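Local structure of carbohydrate binding family 6 (5A8C) at residues G47-C53 with I71-D77; G220-Y226 with E238-K244; N157-P163 with M175-N180. The protein is an alpha-L-arabinofuranosidase of glycoside hydrolase family 43, which probably removes terminal arabinofuranose units from arabinose-containing polysaccharides. One frame throughout, in Å; residues are numbered along the deposited sequence.

Interaction 1 of 3, residues G47-C53 with I71-D77; sequences GRLYIYC and ITCISTD
With OG between the backbone N and the carbonyl carbon (chi1 75°), Ser75 meets Arg48, whose chain bends at its third torsion (chi3 72°) and so turns the guanidinium edge to it. NE and NH2 of Arg48 both donate to Ser75 OG, each at 2.9 Å, and the oxygen lies in the guanidinium plane; His85 is a further hydrogen-bond partner of that hydroxyl. NH1 reaches the other way, to a long salt bridge with Asp77 (NH1 to OD2 4.0 Å) and to a water that also binds OD2. One guanidinium face rests on the Thr76-Asp77 backbone. These side chains decorate two antiparallel neighbours, the inner strands 48-56 and 70-76 of a four-stranded, up-and-down sheet, as expected of one blade of the five-bladed propeller. Six backbone bonds join Leu49 with Thr76, Ile51 with Ile74 and Cys53 with Thr72. On the face carrying the tyrosines, Ser75 CB sits 3.9 Å from the Tyr50 ring centroid, a CH-pi contact over the face. Cys73 SG touches two rings differently: it lies over the face of Tyr52, 4.0 Å from the centroid, but at the edge of Tyr50. On the reverse face, Ile51 CB packs 4.1 Å from Ile74 CG1.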
loop_
_atom_site.group_PDB
_atom_site.type_symbol
_atom_site.label_atom_id
_atom_site.label_comp_id
_atom_site.label_asym_id
_atom_site.label_seq_id
_atom_site.Cartn_x
_atom_site.Cartn_y
_atom_site.Cartn_z
ATOM N N GLY A 47 -7.226 -19.030 4.379
ATOM C CA GLY A 47 -8.439 -18.974 3.627
ATOM C C GLY A 47 -9.146 -17.635 3.626
ATOM O O GLY A 47 -10.189 -17.544 2.995
ATOM N N ARG A 48 -8.607 -16.641 4.334
ATOM C CA ARG A 48 -9.209 -15.321 4.410
ATOM C C ARG A 48 -8.327 -14.311 3.700
ATOM O O ARG A 48 -7.093 -14.398 3.689
ATOM C CB ARG A 48 -9.358 -14.887 5.870
ATOM C CG ARG A 48 -10.310 -15.774 6.669
ATOM C CD ARG A 48 -10.555 -15.243 8.068
ATOM N NE ARG A 48 -11.382 -14.061 8.066
ATOM C CZ ARG A 48 -12.711 -14.083 7.995
ATOM N NH1 ARG A 48 -13.411 -15.200 7.895
ATOM N NH2 ARG A 48 -13.329 -12.921 7.979
ATOM N N LEU A 49 -8.981 -13.284 3.169
ATOM C CA LEU A 49 -8.328 -12.097 2.614
ATOM C C LEU A 49 -8.390 -10.997 3.665
ATOM O O LEU A 49 -9.495 -10.594 4.072
ATOM C CB LEU A 49 -9.039 -11.674 1.345
ATOM C CG LEU A 49 -8.477 -10.420 0.651
ATOM C CD1 LEU A 49 -7.057 -10.589 0.213
ATOM C CD2 LEU A 49 -9.358 -10.022 -0.516
ATOM N N TYR A 50 -7.222 -10.564 4.133
ATOM C CA TYR A 50 -7.080 -9.499 5.118
ATOM C C TYR A 50 -6.636 -8.254 4.379
ATOM O O TYR A 50 -5.692 -8.273 3.600
ATOM C CB TYR A 50 -6.030 -9.857 6.185
ATOM C CG TYR A 50 -6.406 -10.991 7.089
ATOM C CD1 TYR A 50 -6.193 -12.298 6.717
ATOM C CD2 TYR A 50 -6.959 -10.738 8.320
ATOM C CE1 TYR A 50 -6.576 -13.341 7.553
ATOM C CE2 TYR A 50 -7.374 -11.763 9.178
ATOM C CZ TYR A 50 -7.169 -13.073 8.772
ATOM O OH TYR A 50 -7.540 -14.124 9.604
ATOM N N ILE A 51 -7.292 -7.126 4.718
ATOM C CA ILE A 51 -6.926 -5.799 4.167
ATOM C C ILE A 51 -6.555 -4.893 5.332
ATOM O O ILE A 51 -7.300 -4.796 6.317
ATOM C CB ILE A 51 -8.086 -5.182 3.353
ATOM C CG1 ILE A 51 -8.542 -6.105 2.226
ATOM C CG2 ILE A 51 -7.602 -3.859 2.767
ATOM C CD1 ILE A 51 -9.753 -5.576 1.465
ATOM N N TYR A 52 -5.371 -4.274 5.207
ATOM C CA TYR A 52 -4.856 -3.345 6.196
ATOM C C TYR A 52 -4.858 -1.970 5.564
ATOM O O TYR A 52 -4.377 -1.821 4.421
ATOM C CB TYR A 52 -3.393 -3.743 6.573
ATOM C CG TYR A 52 -3.306 -5.103 7.174
ATOM C CD1 TYR A 52 -3.349 -6.249 6.369
ATOM C CD2 TYR A 52 -3.230 -5.307 8.533
ATOM C CE1 TYR A 52 -3.287 -7.501 6.904
ATOM C CE2 TYR A 52 -3.167 -6.565 9.094
ATOM C CZ TYR A 52 -3.221 -7.675 8.271
ATOM O OH TYR A 52 -3.163 -8.953 8.758
ATOM N N CYS A 53 -5.273 -0.957 6.308
ATOM C CA CYS A 53 -5.461 0.367 5.746
ATOM C C CYS A 53 -4.917 1.430 6.701
ATOM O O CYS A 53 -4.997 1.291 7.921
ATOM C CB CYS A 53 -6.936 0.706 5.533
ATOM S SG CYS A 53 -7.779 -0.399 4.393
ATOM N N ILE A 71 -3.525 1.725 12.109
ATOM C CA ILE A 71 -3.817 0.885 10.945
ATOM C C ILE A 71 -5.067 0.041 11.259
ATOM O O ILE A 71 -5.058 -0.702 12.232
ATOM C CB ILE A 71 -2.639 -0.028 10.642
ATOM C CG1 ILE A 71 -1.412 0.738 10.309
ATOM C CG2 ILE A 71 -2.999 -1.056 9.574
ATOM C CD1 ILE A 71 -1.554 1.582 9.138
ATOM N N THR A 72 -6.036 0.088 10.356
ATOM C CA THR A 72 -7.266 -0.696 10.439
ATOM C C THR A 72 -7.088 -2.004 9.714
ATOM O O THR A 72 -6.437 -2.037 8.671
ATOM C CB THR A 72 -8.416 0.113 9.739
ATOM O OG1 THR A 72 -8.553 1.374 10.353
ATOM C CG2 THR A 72 -9.706 -0.657 9.719
ATOM N N CYS A 73 -7.725 -3.079 10.199
ATOM C CA CYS A 73 -7.715 -4.347 9.459
ATOM C C CYS A 73 -9.145 -4.860 9.371
ATOM O O CYS A 73 -9.881 -4.900 10.386
ATOM C CB CYS A 73 -6.870 -5.374 10.193
ATOM S SG CYS A 73 -6.817 -7.005 9.501
ATOM N N ILE A 74 -9.537 -5.298 8.169
ATOM C CA ILE A 74 -10.812 -6.004 7.916
ATOM C C ILE A 74 -10.470 -7.290 7.171
ATOM O O ILE A 74 -9.435 -7.395 6.527
ATOM C CB ILE A 74 -11.813 -5.108 7.159
ATOM C CG1 ILE A 74 -11.387 -4.827 5.728
ATOM C CG2 ILE A 74 -12.101 -3.843 7.928
ATOM C CD1 ILE A 74 -12.398 -4.060 4.908
ATOM N N SER A 75 -11.383 -8.264 7.207
ATOM C CA SER A 75 -11.128 -9.488 6.460
ATOM C C SER A 75 -12.397 -10.146 6.039
ATOM O O SER A 75 -13.496 -9.901 6.547
ATOM C CB SER A 75 -10.279 -10.504 7.247
ATOM O OG SER A 75 -11.056 -11.151 8.262
ATOM N N THR A 76 -12.235 -11.101 5.116
ATOM C CA THR A 76 -13.352 -11.883 4.608
ATOM C C THR A 76 -12.894 -13.275 4.230
ATOM O O THR A 76 -11.763 -13.477 3.846
ATOM C CB THR A 76 -13.958 -11.201 3.381
ATOM O OG1 THR A 76 -15.215 -11.830 3.040
ATOM C CG2 THR A 76 -13.042 -11.210 2.160
ATOM N N ASP A 77 -13.840 -14.220 4.277
ATOM C CA ASP A 77 -13.632 -15.528 3.652
ATOM C C ASP A 77 -14.524 -15.776 2.473
ATOM O O ASP A 77 -14.479 -16.868 1.924
ATOM C CB ASP A 77 -13.713 -16.720 4.619
ATOM C CG ASP A 77 -15.072 -17.039 5.068
ATOM O OD1 ASP A 77 -16.002 -16.317 4.687
ATOM O OD2 ASP A 77 -15.188 -18.082 5.776
HETATM O O HOH W 1 -12.644 -18.028 7.855
#

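Interaction 2 of 3, residues G220-Y226 with E238-K244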
loop_
_atom_site.group_PDB
_atom_site.type_symbol
_atom_site.label_atom_id
_atom_site.label_comp_id
_atom_site.label_asym_id
_atom_site.label_seq_id
_atom_site.Cartn_x
_atom_site.Cartn_y
_atom_site.Cartn_z
ATOM N N GLY A 220 6.436 -15.171 -14.167
ATOM C CA GLY A 220 7.801 -14.807 -14.582
ATOM C C GLY A 220 8.088 -13.365 -14.797
ATOM O O GLY A 220 9.214 -13.014 -15.172
ATOM N N LYS A 221 7.113 -12.501 -14.561
ATOM C CA LYS A 221 7.263 -11.087 -14.726
ATOM C C LYS A 221 7.093 -10.368 -13.407
ATOM O O LYS A 221 6.229 -10.734 -12.591
ATOM C CB LYS A 221 6.274 -10.514 -15.771
ATOM C CG LYS A 221 6.506 -10.930 -17.189
ATOM C CD LYS A 221 7.711 -10.254 -17.843
ATOM C CE LYS A 221 7.813 -10.596 -19.325
ATOM N NZ LYS A 221 8.975 -9.924 -19.970
ATOM N N TYR A 222 7.879 -9.308 -13.224
ATOM C CA TYR A 222 7.775 -8.397 -12.099
ATOM C C TYR A 222 6.976 -7.187 -12.539
ATOM O O TYR A 222 7.194 -6.640 -13.626
ATOM C CB TYR A 222 9.180 -7.950 -11.660
ATOM C CG TYR A 222 10.017 -9.083 -11.143
ATOM C CD1 TYR A 222 10.828 -9.843 -12.033
ATOM C CD2 TYR A 222 10.057 -9.405 -9.793
ATOM C CE1 TYR A 222 11.600 -10.854 -11.563
ATOM C CE2 TYR A 222 10.894 -10.440 -9.337
ATOM C CZ TYR A 222 11.690 -11.144 -10.222
ATOM O OH TYR A 222 12.516 -12.143 -9.806
ATOM N N TYR A 223 6.021 -6.766 -11.684
ATOM C CA TYR A 223 5.127 -5.661 -11.965
ATOM C C TYR A 223 5.361 -4.588 -10.923
ATOM O O TYR A 223 5.050 -4.785 -9.744
ATOM C CB TYR A 223 3.661 -6.134 -11.871
ATOM C CG TYR A 223 3.268 -7.137 -12.940
ATOM C CD1 TYR A 223 3.627 -8.476 -12.808
ATOM C CD2 TYR A 223 2.525 -6.761 -14.031
ATOM C CE1 TYR A 223 3.290 -9.409 -13.791
ATOM C CE2 TYR A 223 2.150 -7.689 -15.025
ATOM C CZ TYR A 223 2.554 -8.975 -14.894
ATOM O OH TYR A 223 2.221 -9.947 -15.838
ATOM N N PHE A 224 5.940 -3.447 -11.339
ATOM C CA PHE A 224 6.101 -2.304 -10.467
ATOM C C PHE A 224 4.928 -1.367 -10.748
ATOM O O PHE A 224 4.810 -0.819 -11.836
ATOM C CB PHE A 224 7.422 -1.571 -10.723
ATOM C CG PHE A 224 7.572 -0.383 -9.819
ATOM C CD1 PHE A 224 8.119 -0.559 -8.544
ATOM C CD2 PHE A 224 7.157 0.869 -10.181
ATOM C CE1 PHE A 224 8.235 0.529 -7.697
ATOM C CE2 PHE A 224 7.255 1.938 -9.298
ATOM C CZ PHE A 224 7.802 1.747 -8.057
ATOM N N SER A 225 4.035 -1.253 -9.769
ATOM C CA SER A 225 2.854 -0.385 -9.900
ATOM C C SER A 225 2.943 0.755 -8.892
ATOM O O SER A 225 3.672 0.652 -7.885
ATOM C CB SER A 225 1.569 -1.183 -9.810
ATOM O OG SER A 225 1.461 -1.884 -8.588
ATOM N N TYR A 226 2.244 1.838 -9.161
ATOM C CA TYR A 226 2.456 3.053 -8.403
ATOM C C TYR A 226 1.361 4.050 -8.695
ATOM O O TYR A 226 0.639 3.920 -9.716
ATOM C CB TYR A 226 3.811 3.673 -8.725
ATOM C CG TYR A 226 4.002 4.076 -10.170
ATOM C CD1 TYR A 226 4.343 3.144 -11.142
ATOM C CD2 TYR A 226 3.830 5.385 -10.569
ATOM C CE1 TYR A 226 4.529 3.522 -12.458
ATOM C CE2 TYR A 226 4.019 5.787 -11.888
ATOM C CZ TYR A 226 4.380 4.846 -12.842
ATOM O OH TYR A 226 4.649 5.201 -14.157
ATOM N N GLU A 238 -0.545 3.326 -12.232
ATOM C CA GLU A 238 0.145 2.970 -13.468
ATOM C C GLU A 238 1.190 1.928 -13.160
ATOM O O GLU A 238 1.407 1.563 -12.004
ATOM C CB GLU A 238 0.703 4.212 -14.142
ATOM C CG GLU A 238 -0.366 5.316 -14.216
ATOM C CD GLU A 238 -0.072 6.494 -15.117
ATOM O OE1 GLU A 238 0.575 6.308 -16.175
ATOM O OE2 GLU A 238 -0.523 7.594 -14.814
ATOM N N TYR A 239 1.821 1.354 -14.209
ATOM C CA TYR A 239 2.737 0.260 -13.943
ATOM C C TYR A 239 3.743 0.057 -15.060
ATOM O O TYR A 239 3.584 0.501 -16.197
ATOM C CB TYR A 239 1.989 -1.061 -13.651
ATOM C CG TYR A 239 1.449 -1.785 -14.870
ATOM C CD1 TYR A 239 0.440 -1.209 -15.657
ATOM C CD2 TYR A 239 1.927 -3.012 -15.252
ATOM C CE1 TYR A 239 -0.039 -1.849 -16.771
ATOM C CE2 TYR A 239 1.451 -3.674 -16.378
ATOM C CZ TYR A 239 0.435 -3.090 -17.110
ATOM O OH TYR A 239 0.014 -3.743 -18.250
ATOM N N MET A 240 4.772 -0.690 -14.649
ATOM C CA MET A 240 5.858 -1.153 -15.499
ATOM C C MET A 240 6.056 -2.640 -15.311
ATOM O O MET A 240 5.712 -3.177 -14.247
ATOM C CB MET A 240 7.168 -0.456 -15.161
ATOM C CG MET A 240 7.119 1.048 -15.038
ATOM S SD MET A 240 8.737 1.815 -14.825
ATOM C CE MET A 240 9.285 1.198 -13.323
ATOM N N MET A 241 6.679 -3.303 -16.276
ATOM C CA MET A 241 7.007 -4.719 -16.189
ATOM C C MET A 241 8.477 -4.939 -16.464
ATOM O O MET A 241 9.093 -4.205 -17.267
ATOM C CB MET A 241 6.198 -5.543 -17.199
ATOM C CG MET A 241 4.729 -5.623 -16.849
ATOM S SD MET A 241 3.693 -6.336 -18.143
ATOM C CE MET A 241 4.241 -8.018 -18.082
ATOM N N SER A 242 9.020 -6.015 -15.873
ATOM C CA SER A 242 10.416 -6.401 -16.101
ATOM C C SER A 242 10.573 -7.889 -15.937
ATOM O O SER A 242 9.783 -8.547 -15.246
ATOM C CB SER A 242 11.319 -5.714 -15.092
ATOM O OG SER A 242 12.687 -6.066 -15.368
ATOM N N ASP A 243 11.658 -8.429 -16.481
ATOM C CA ASP A 243 12.138 -9.771 -16.163
ATOM C C ASP A 243 12.953 -9.821 -14.874
ATOM O O ASP A 243 13.294 -10.940 -14.427
ATOM C CB ASP A 243 12.998 -10.305 -17.314
ATOM C CG ASP A 243 12.250 -10.512 -18.567
ATOM O OD1 ASP A 243 11.083 -10.879 -18.515
ATOM O OD2 ASP A 243 12.858 -10.424 -19.653
ATOM N N LYS A 244 13.252 -8.673 -14.277
ATOM C CA LYS A 244 14.118 -8.564 -13.096
ATOM C C LYS A 244 13.411 -7.714 -12.043
ATOM O O LYS A 244 12.575 -6.892 -12.363
ATOM C CB LYS A 244 15.457 -7.919 -13.474
ATOM C CG LYS A 244 16.284 -8.688 -14.506
ATOM C CD LYS A 244 17.483 -7.921 -15.030
ATOM C CE LYS A 244 17.148 -6.707 -15.892
ATOM N NZ LYS A 244 18.338 -5.894 -16.153
HETATM O O HOH W 2 11.841 -13.348 -14.466
HETATM O O HOH W 3 10.110 -13.353 -17.790
#
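Met241 and Tyr223 extend alongside each other from neighbouring strands. The methionine bends at its last torsion (chi3 70°), which brings CE back to 3.6 Å from Tyr223 OH, a hydroxyl that is hydrogen-bonded to Gly312 O; SD stands 4.6 Å from the ring centroid in an oblique Met-aromatic contact. Tyr239 also lies alongside Tyr223, offering its CD2 to the edge of that ring, 4.0 Å from Tyr223 CD2. On the reverse face Phe224 and Met240 are also aligned, and Met240 CE reaches Phe224 CD2 at 3.8 Å. Tyr226 instead crosses Glu238, with CB of Glu238 over one face of its ring. At the end of the hairpin away from its turn the Tyr222 ring lies against the Lys244 backbone, whose carbonyl carbon is 3.3 Å above the ring plane. Lys221, bent at chi2, lies alongside Asp243, and its NZ meets OD1 at 2.7 Å from above the carboxylate plane, forming a salt bridge. Two waters link Gly220 O to Asp243, and Ser242 OG accepts from Lys244 N in an ST turn. Six backbone bonds set the antiparallel register, Tyr222 with Ser242, Phe224 with Met240 and Tyr226 with Glu238. This hairpin forms the middle of a four-stranded sheet: strand 212-218 flanks 221-228, and strand 250-256 flanks 237-242.

Interaction 3 of 3, residues N157-P163 with M175-N180; sequences NMWLFDP and MYFGGN
Asn180 lies across the indole of Trp159, its CB 3.4 Å from the centroid of the six-membered ring and only 9° off the normal, a CH-pi contact over the face. Its amide is stacked nearly parallel to the indole, the planes 13° apart. With CG anti to the backbone N (chi1 -167°), the same side chain carries ND2 to Asn157 O, a hydrogen bond of 2.9 Å that holds the amide in this orientation. Next to this pair, two backbone bonds join the two segments. Gly178 N donates to Phe161 O at 3.0 Å, whereas Trp159 N approaches Gly179 O from above the carbonyl plane at 3.2 Å. The segments come close at the two glycines, where Gly179 CA lies 4.1 Å from Phe161 CE1 and packs against Trp159 CB. The Phe161 ring lies with one face over Trp159 CB and its edge on Gly178 O. Farther along, Pro163 CB packs 4.0 Å from Met175 SD, and a water bridges Asp162 O and Gly178 O. An inverse gamma turn centred on Leu160 bends the loop between Trp159 and Phe161. In the next shell, Phe210 meets Trp159 edge to face, and Ala212 N donates to Asp162 OD2. This carboxylate also binds a Tris molecule, probably from the crystallisation liquor, and the side chain of Asp162 lies about 5 Å from the calcium ion; the loop, packed on the end of strand 173-178, runs on into strand 164-167 and carries Asp162 to a pocket, consistent with the active-site region of a family 43 propeller.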
loop_
_atom_site.group_PDB
_atom_site.type_symbol
_atom_site.label_atom_id
_atom_site.label_comp_id
_atom_site.label_asym_id
_atom_site.label_seq_id
_atom_site.Cartn_x
_atom_site.Cartn_y
_atom_site.Cartn_z
ATOM N N ASN A 157 13.875 16.323 -2.895
ATOM C CA ASN A 157 12.419 16.370 -2.757
ATOM C C ASN A 157 11.733 15.047 -2.515
ATOM O O ASN A 157 10.559 14.935 -2.660
ATOM C CB ASN A 157 11.931 16.946 -4.067
ATOM C CG ASN A 157 12.495 18.353 -4.282
ATOM O OD1 ASN A 157 12.522 19.113 -3.339
ATOM N ND2 ASN A 157 12.849 18.695 -5.456
ATOM N N MET A 158 12.525 14.051 -2.146
ATOM C CA MET A 158 11.886 12.729 -1.904
ATOM C C MET A 158 11.012 12.695 -0.660
ATOM O O MET A 158 11.288 13.303 0.331
ATOM C CB MET A 158 12.902 11.563 -1.804
ATOM C CG MET A 158 12.398 10.046 -1.601
ATOM S SD MET A 158 13.797 9.075 -1.032
ATOM C CE MET A 158 13.848 8.816 -2.634
ATOM N N TRP A 159 9.965 11.879 -0.782
ATOM C CA TRP A 159 9.123 11.532 0.345
ATOM C C TRP A 159 9.523 10.115 0.733
ATOM O O TRP A 159 9.302 9.187 0.001
ATOM C CB TRP A 159 7.632 11.643 0.053
ATOM C CG TRP A 159 7.175 13.008 -0.304
ATOM C CD1 TRP A 159 7.628 14.194 0.185
ATOM C CD2 TRP A 159 6.100 13.333 -1.219
ATOM N NE1 TRP A 159 6.950 15.239 -0.405
ATOM C CE2 TRP A 159 5.984 14.742 -1.246
ATOM C CE3 TRP A 159 5.258 12.567 -2.057
ATOM C CZ2 TRP A 159 5.064 15.403 -2.063
ATOM C CZ3 TRP A 159 4.370 13.238 -2.857
ATOM C CH2 TRP A 159 4.259 14.643 -2.854
ATOM N N LEU A 160 10.146 9.998 1.910
ATOM C CA LEU A 160 10.667 8.706 2.326
ATOM C C LEU A 160 9.528 7.938 3.035
ATOM O O LEU A 160 9.417 7.936 4.261
ATOM C CB LEU A 160 11.926 8.873 3.135
ATOM C CG LEU A 160 12.760 7.613 3.264
ATOM C CD1 LEU A 160 13.417 7.326 1.965
ATOM C CD2 LEU A 160 13.927 7.938 4.188
ATOM N N PHE A 161 8.673 7.321 2.230
ATOM C CA PHE A 161 7.461 6.739 2.747
ATOM C C PHE A 161 6.925 5.664 1.814
ATOM O O PHE A 161 7.534 5.295 0.793
ATOM C CB PHE A 161 6.441 7.828 3.142
ATOM C CG PHE A 161 5.788 8.612 2.043
ATOM C CD1 PHE A 161 5.873 8.319 0.673
ATOM C CD2 PHE A 161 4.964 9.667 2.415
ATOM C CE1 PHE A 161 5.194 9.039 -0.264
ATOM C CE2 PHE A 161 4.263 10.393 1.459
ATOM C CZ PHE A 161 4.349 10.054 0.121
ATOM N N ASP A 162 5.713 5.180 2.155
ATOM C CA ASP A 162 4.907 4.328 1.286
ATOM C C ASP A 162 5.621 3.011 0.897
ATOM O O ASP A 162 5.773 2.697 -0.283
ATOM C CB ASP A 162 4.372 5.065 0.060
ATOM C CG ASP A 162 3.213 6.022 0.335
ATOM O OD1 ASP A 162 2.935 6.334 1.505
ATOM O OD2 ASP A 162 2.634 6.436 -0.700
ATOM N N PRO A 163 6.016 2.225 1.885
ATOM C CA PRO A 163 6.694 0.980 1.581
ATOM C C PRO A 163 5.839 0.011 0.827
ATOM O O PRO A 163 4.635 -0.122 1.062
ATOM C CB PRO A 163 7.029 0.402 2.952
ATOM C CG PRO A 163 5.954 0.981 3.855
ATOM C CD PRO A 163 5.759 2.363 3.336
ATOM N N MET A 175 12.174 -4.139 -0.172
ATOM C CA MET A 175 11.279 -3.023 0.141
ATOM C C MET A 175 11.458 -1.939 -0.905
ATOM O O MET A 175 12.558 -1.382 -0.994
ATOM C CB MET A 175 11.501 -2.468 1.510
ATOM C CG MET A 175 10.578 -1.287 1.814
ATOM S SD MET A 175 10.972 -0.269 3.238
ATOM C CE MET A 175 10.440 -1.439 4.410
ATOM N N TYR A 176 10.392 -1.626 -1.611
ATOM C CA TYR A 176 10.326 -0.485 -2.528
ATOM C C TYR A 176 9.706 0.683 -1.778
ATOM O O TYR A 176 8.793 0.471 -0.971
ATOM C CB TYR A 176 9.448 -0.844 -3.760
ATOM C CG TYR A 176 9.939 -2.048 -4.528
ATOM C CD1 TYR A 176 9.748 -3.349 -4.076
ATOM C CD2 TYR A 176 10.664 -1.898 -5.732
ATOM C CE1 TYR A 176 10.231 -4.448 -4.760
ATOM C CE2 TYR A 176 11.121 -3.003 -6.422
ATOM C CZ TYR A 176 10.931 -4.285 -5.942
ATOM O OH TYR A 176 11.350 -5.409 -6.577
ATOM N N PHE A 177 10.177 1.907 -1.996
ATOM C CA PHE A 177 9.659 3.039 -1.235
ATOM C C PHE A 177 10.037 4.328 -1.973
ATOM O O PHE A 177 10.767 4.296 -2.968
ATOM C CB PHE A 177 10.184 3.029 0.222
ATOM C CG PHE A 177 11.689 3.093 0.329
ATOM C CD1 PHE A 177 12.455 1.937 0.224
ATOM C CD2 PHE A 177 12.328 4.274 0.621
ATOM C CE1 PHE A 177 13.852 1.986 0.374
ATOM C CE2 PHE A 177 13.703 4.341 0.792
ATOM C CZ PHE A 177 14.448 3.183 0.687
ATOM N N GLY A 178 9.540 5.429 -1.453
ATOM C CA GLY A 178 9.852 6.724 -2.033
ATOM C C GLY A 178 8.615 7.499 -2.426
ATOM O O GLY A 178 7.470 7.087 -2.208
ATOM N N GLY A 179 8.832 8.644 -3.062
ATOM C CA GLY A 179 7.758 9.496 -3.440
ATOM C C GLY A 179 8.257 10.791 -4.059
ATOM O O GLY A 179 9.387 11.194 -3.845
ATOM N N ASN A 180 7.396 11.410 -4.847
ATOM C CA ASN A 180 7.547 12.758 -5.364
ATOM C C ASN A 180 8.670 12.867 -6.393
ATOM O O ASN A 180 9.551 13.718 -6.292
ATOM C CB ASN A 180 7.752 13.787 -4.263
ATOM C CG ASN A 180 7.600 15.184 -4.751
ATOM O OD1 ASN A 180 6.843 15.464 -5.667
ATOM N ND2 ASN A 180 8.320 16.093 -4.136
HETATM O O HOH W 4 6.377 4.456 -2.536
#

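How the interactions relate
Along the chain the order is interaction 1, interaction 3, interaction 2, each closing before the next opens, and each involves a different antiparallel sheet. Interactions 1 and 2 are both pairings of the two inner strands of four-stranded sheets, with centres about 25 Å apart and nearest atoms about 14 Å apart. Interaction 3 instead joins a loop to strand 173-178, and lies across the chain's centre from interaction 1, centres about 24 Å apart. Interactions 2 and 3 are the closest pair, centres about 17 Å apart, and touch where Phe224 CE1 packs 4.0 Å from Tyr176 CD2. That contact is packing between sheets, as expected of propeller blades ranged round the calcium-containing centre.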